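Molybdopterin converting factor, subunit 1 (Pyrococcus furiosus, PDB 1VJK) is probably the small, ubiquitin-like sulfur-carrier subunit (MoaD type) of molybdopterin synthase, acting in molybdenum cofactor biosynthesis. Local coordinates at residues D27-E32 / K47-K52. Residues are numbered along the deposited sequence; the frame is centred on the assembly and turned at random.
Sequences DEEEIE and KKRHEK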
ATOM      1  N   ASP A  27       2.760  -7.936   9.917  1.00 12.69           N
ATOM      2  CA  ASP A  27       2.880  -6.532  10.242  1.00 13.52           C
ATOM      3  C   ASP A  27       3.555  -5.778   9.108  1.00 13.78           C
ATOM      4  O   ASP A  27       3.316  -4.590   8.902  1.00 13.71           O
ATOM      5  CB  ASP A  27       3.663  -6.347  11.543  1.00 14.44           C
ATOM      6  CG  ASP A  27       2.885  -6.760  12.781  1.00 19.32           C
ATOM      7  OD1 ASP A  27       1.675  -7.092  12.707  1.00 17.97           O
ATOM      8  OD2 ASP A  27       3.446  -6.801  13.890  1.00 21.34           O
ATOM      9  N   GLU A  28       4.372  -6.486   8.327  1.00 11.04           N
ATOM     10  CA  GLU A  28       5.106  -5.887   7.223  1.00 11.95           C
ATOM     11  C   GLU A  28       5.482  -6.962   6.244  1.00  8.62           C
ATOM     12  O   GLU A  28       5.540  -8.147   6.589  1.00 11.37           O
ATOM     13  CB  GLU A  28       6.339  -5.115   7.694  1.00 17.20           C
ATOM     14  CG  GLU A  28       7.418  -5.928   8.375  1.00 21.77           C
ATOM     15  CD  GLU A  28       8.611  -5.080   8.781  1.00 27.20           C
ATOM     16  OE1 GLU A  28       8.421  -4.071   9.493  1.00 27.15           O
ATOM     17  OE2 GLU A  28       9.743  -5.418   8.375  1.00 29.88           O
ATOM     18  N   GLU A  29       5.744  -6.555   5.008  1.00  9.61           N
ATOM     19  CA  GLU A  29       6.150  -7.481   3.972  1.00  9.51           C
ATOM     20  C   GLU A  29       6.871  -6.759   2.869  1.00  9.57           C
ATOM     21  O   GLU A  29       6.551  -5.602   2.566  1.00 10.47           O
ATOM     22  CB  GLU A  29       5.003  -8.412   3.452  1.00 18.29           C
ATOM     23  CG  GLU A  29       4.215  -7.883   2.281  1.00 19.47           C
ATOM     24  CD  GLU A  29       3.056  -8.792   1.863  1.00 17.38           C
ATOM     25  OE1 GLU A  29       3.262  -9.975   1.399  1.00 17.27           O
ATOM     26  OE2 GLU A  29       1.958  -8.261   1.935  1.00 15.78           O
ATOM     27  N   GLU A  30       7.853  -7.414   2.286  1.00 10.46           N
ATOM     28  CA  GLU A  30       8.557  -6.906   1.136  1.00  8.15           C
ATOM     29  C   GLU A  30       7.855  -7.336  -0.115  1.00 10.02           C
ATOM     30  O   GLU A  30       7.576  -8.541  -0.298  1.00 12.23           O
ATOM     31  CB  GLU A  30       9.998  -7.402   1.119  1.00 11.89           C
ATOM     32  CG  GLU A  30      10.790  -7.028   2.352  1.00 14.52           C
ATOM     33  CD  GLU A  30      12.237  -7.495   2.286  1.00 18.67           C
ATOM     34  OE1 GLU A  30      12.500  -8.742   2.207  1.00 22.04           O
ATOM     35  OE2 GLU A  30      13.132  -6.618   2.321  1.00 24.99           O
ATOM     36  N   ILE A  31       7.599  -6.401  -1.014  1.00  8.11           N
ATOM     37  CA  ILE A  31       6.925  -6.708  -2.251  1.00  8.94           C
ATOM     38  C   ILE A  31       7.783  -6.282  -3.431  1.00  9.61           C
ATOM     39  O   ILE A  31       8.099  -5.088  -3.607  1.00 10.15           O
ATOM     40  CB  ILE A  31       5.527  -6.045  -2.307  1.00  9.77           C
ATOM     41  CG1 ILE A  31       4.661  -6.561  -1.144  1.00  8.27           C
ATOM     42  CG2 ILE A  31       4.848  -6.414  -3.644  1.00 10.76           C
ATOM     43  CD1 ILE A  31       3.197  -6.206  -1.195  1.00  9.70           C
ATOM     44  N   GLU A  32       8.190  -7.257  -4.226  1.00  8.73           N
ATOM     45  CA  GLU A  32       8.947  -7.015  -5.448  1.00  8.64           C
ATOM     46  C   GLU A  32       7.969  -6.711  -6.582  1.00  9.55           C
ATOM     47  O   GLU A  32       7.013  -7.456  -6.810  1.00 12.64           O
ATOM     48  CB  GLU A  32       9.805  -8.228  -5.780  1.00  8.46           C
ATOM     49  CG  GLU A  32      10.917  -8.505  -4.751  1.00  9.17           C
ATOM     50  CD  GLU A  32      11.816  -9.699  -5.090  1.00  9.86           C
ATOM     51  OE1 GLU A  32      11.789 -10.204  -6.231  1.00  9.76           O
ATOM     52  OE2 GLU A  32      12.619 -10.133  -4.216  1.00 11.83           O
ATOM     53  N   LYS A  47      -3.910  -6.509  -2.991  1.00  7.56           N
ATOM     54  CA  LYS A  47      -5.205  -7.179  -3.158  1.00  7.86           C
ATOM     55  C   LYS A  47      -5.060  -8.606  -3.707  1.00  9.12           C
ATOM     56  O   LYS A  47      -5.837  -9.509  -3.319  1.00 10.55           O
ATOM     57  CB  LYS A  47      -6.118  -6.351  -4.056  1.00  7.85           C
ATOM     58  CG  LYS A  47      -6.490  -5.042  -3.464  1.00 10.48           C
ATOM     59  CD  LYS A  47      -7.328  -4.248  -4.483  1.00 12.20           C
ATOM     60  CE  LYS A  47      -7.728  -2.913  -3.951  1.00 14.39           C
ATOM     61  NZ  LYS A  47      -8.233  -2.099  -5.114  1.00 20.08           N
ATOM     62  N   LYS A  48      -4.083  -8.817  -4.584  1.00  8.48           N
ATOM     63  CA  LYS A  48      -3.831 -10.134  -5.145  1.00 10.79           C
ATOM     64  C   LYS A  48      -3.269 -11.081  -4.089  1.00  9.40           C
ATOM     65  O   LYS A  48      -3.616 -12.271  -4.068  1.00 12.40           O
ATOM     66  CB  LYS A  48      -2.859 -10.016  -6.322  1.00 12.02           C
ATOM     67  CG  LYS A  48      -2.544 -11.335  -7.007  1.00 15.13           C
ATOM     68  CD  LYS A  48      -1.647 -11.124  -8.229  1.00 17.94           C
ATOM     69  CE  LYS A  48      -1.414 -12.442  -8.940  1.00 23.36           C
ATOM     70  NZ  LYS A  48      -0.550 -13.349  -8.110  1.00 27.66           N
ATOM     71  N   ARG A  49      -2.387 -10.587  -3.223  1.00  7.33           N
ATOM     72  CA  ARG A  49      -1.785 -11.426  -2.202  1.00  7.36           C
ATOM     73  C   ARG A  49      -2.740 -11.715  -1.053  1.00  8.69           C
ATOM     74  O   ARG A  49      -2.654 -12.751  -0.396  1.00  9.70           O
ATOM     75  CB  ARG A  49      -0.554 -10.739  -1.634  1.00  7.88           C
ATOM     76  CG  ARG A  49       0.571 -10.687  -2.583  1.00  9.33           C
ATOM     77  CD  ARG A  49       1.805 -10.155  -1.936  1.00 10.96           C
ATOM     78  NE  ARG A  49       2.927 -10.141  -2.887  1.00 11.65           N
ATOM     79  CZ  ARG A  49       4.211 -10.254  -2.542  1.00  8.42           C
ATOM     80  NH1 ARG A  49       4.570 -10.351  -1.266  1.00 12.25           N
ATOM     81  NH2 ARG A  49       5.118 -10.213  -3.491  1.00 10.84           N
ATOM     82  N   HIS A  50      -3.593 -10.743  -0.766  1.00  8.04           N
ATOM     83  CA  HIS A  50      -4.436 -10.782   0.423  1.00  7.19           C
ATOM     84  C   HIS A  50      -5.842 -10.409   0.033  1.00  8.23           C
ATOM     85  O   HIS A  50      -6.225  -9.213   0.073  1.00  8.76           O
ATOM     86  CB  HIS A  50      -3.915  -9.796   1.481  1.00 10.02           C
ATOM     87  CG  HIS A  50      -2.458  -9.942   1.766  1.00  9.75           C
ATOM     88  ND1 HIS A  50      -1.893 -11.110   2.254  1.00 12.68           N
ATOM     89  CD2 HIS A  50      -1.441  -9.071   1.601  1.00 10.43           C
ATOM     90  CE1 HIS A  50      -0.588 -10.929   2.394  1.00 14.41           C
ATOM     91  NE2 HIS A  50      -0.293  -9.699   2.019  1.00 11.78           N
ATOM     92  N   GLU A  51      -6.629 -11.426  -0.317  1.00  8.97           N
ATOM     93  CA  GLU A  51      -7.937 -11.195  -0.933  1.00 10.47           C
ATOM     94  C   GLU A  51      -8.897 -10.385  -0.074  1.00 10.69           C
ATOM     95  O   GLU A  51      -9.806  -9.761  -0.615  1.00 12.35           O
ATOM     96  CB  GLU A  51      -8.583 -12.509  -1.357  1.00 13.34           C
ATOM     97  CG  GLU A  51      -8.909 -13.458  -0.223  1.00 15.32           C
ATOM     98  CD  GLU A  51      -9.409 -14.797  -0.718  1.00 23.32           C
ATOM     99  OE1 GLU A  51      -9.635 -14.925  -1.936  1.00 24.07           O
ATOM    100  OE2 GLU A  51      -9.573 -15.713   0.121  1.00 26.16           O
ATOM    101  N   LYS A  52      -8.693 -10.370   1.241  1.00  9.37           N
ATOM    102  CA  LYS A  52      -9.587  -9.576   2.115  1.00 11.21           C
ATOM    103  C   LYS A  52      -9.474  -8.078   1.833  1.00 11.29           C
ATOM    104  O   LYS A  52     -10.381  -7.311   2.185  1.00 11.42           O
ATOM    105  CB  LYS A  52      -9.346  -9.878   3.591  1.00 12.62           C
ATOM    106  CG  LYS A  52      -9.707 -11.306   3.967  1.00 14.76           C
ATOM    107  CD  LYS A  52      -9.661 -11.520   5.468  1.00 23.46           C
ATOM    108  CE  LYS A  52      -8.377 -12.242   5.903  1.00 25.10           C
ATOM    109  NZ  LYS A  52      -8.539 -12.982   7.215  1.00 28.26           N
TER
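The carboxylate of Glu29 joins an edge strand to the C-terminal end of a helix by giving each of its oxygens a different donor. Glu29 OE2 receives the hydrogen bond from His50 NE2 at 2.7 Å; the bond is nearly straight (166°), lies in the imidazole plane and uses the syn lone pair of OE2. The same oxygen is also hydrogen-bonded to Tyr16 OH, so two groups grip it. Glu29 OE1 takes Arg49 NH1 at 3.0 Å in a salt bridge: OE1 lies close to the guanidinium plane, but NH1 approaches from above the carboxylate plane, the two planes standing 73° apart. Arg49 is stretched from CG to NE, which carries its tip across to the strand, and its NE forms a salt bridge with Glu45 OE2, so that the guanidinium has two carboxylate partners. CG1 of Ile31 lies over one face of the Arg49 guanidinium, toward its rim, 3.8 Å from Arg49 NH1, and Ile31 CG2 comes to 3.8 Å from Arg49 NH2. His50 sits with CB of Arg49 over its ring centre, and the nearby carboxylate would tend to favour a protonated imidazole. An alanine at Glu29 removes the carboxylate that His50 NE2, Arg49 NH1 and Tyr16 OH share, and would probably loosen the tie between strand and helix end. Residues 28-33 form an outer strand of the mixed beta-grasp sheet, antiparallel to 10-16, while helix 39-49 crosses the sheet face, with Ile31 reaching Leu42 and Ile46. His50, where the chain leaves that helix, also touches Tyr16 of strand 10-16 and Ala24 of helix 19-24.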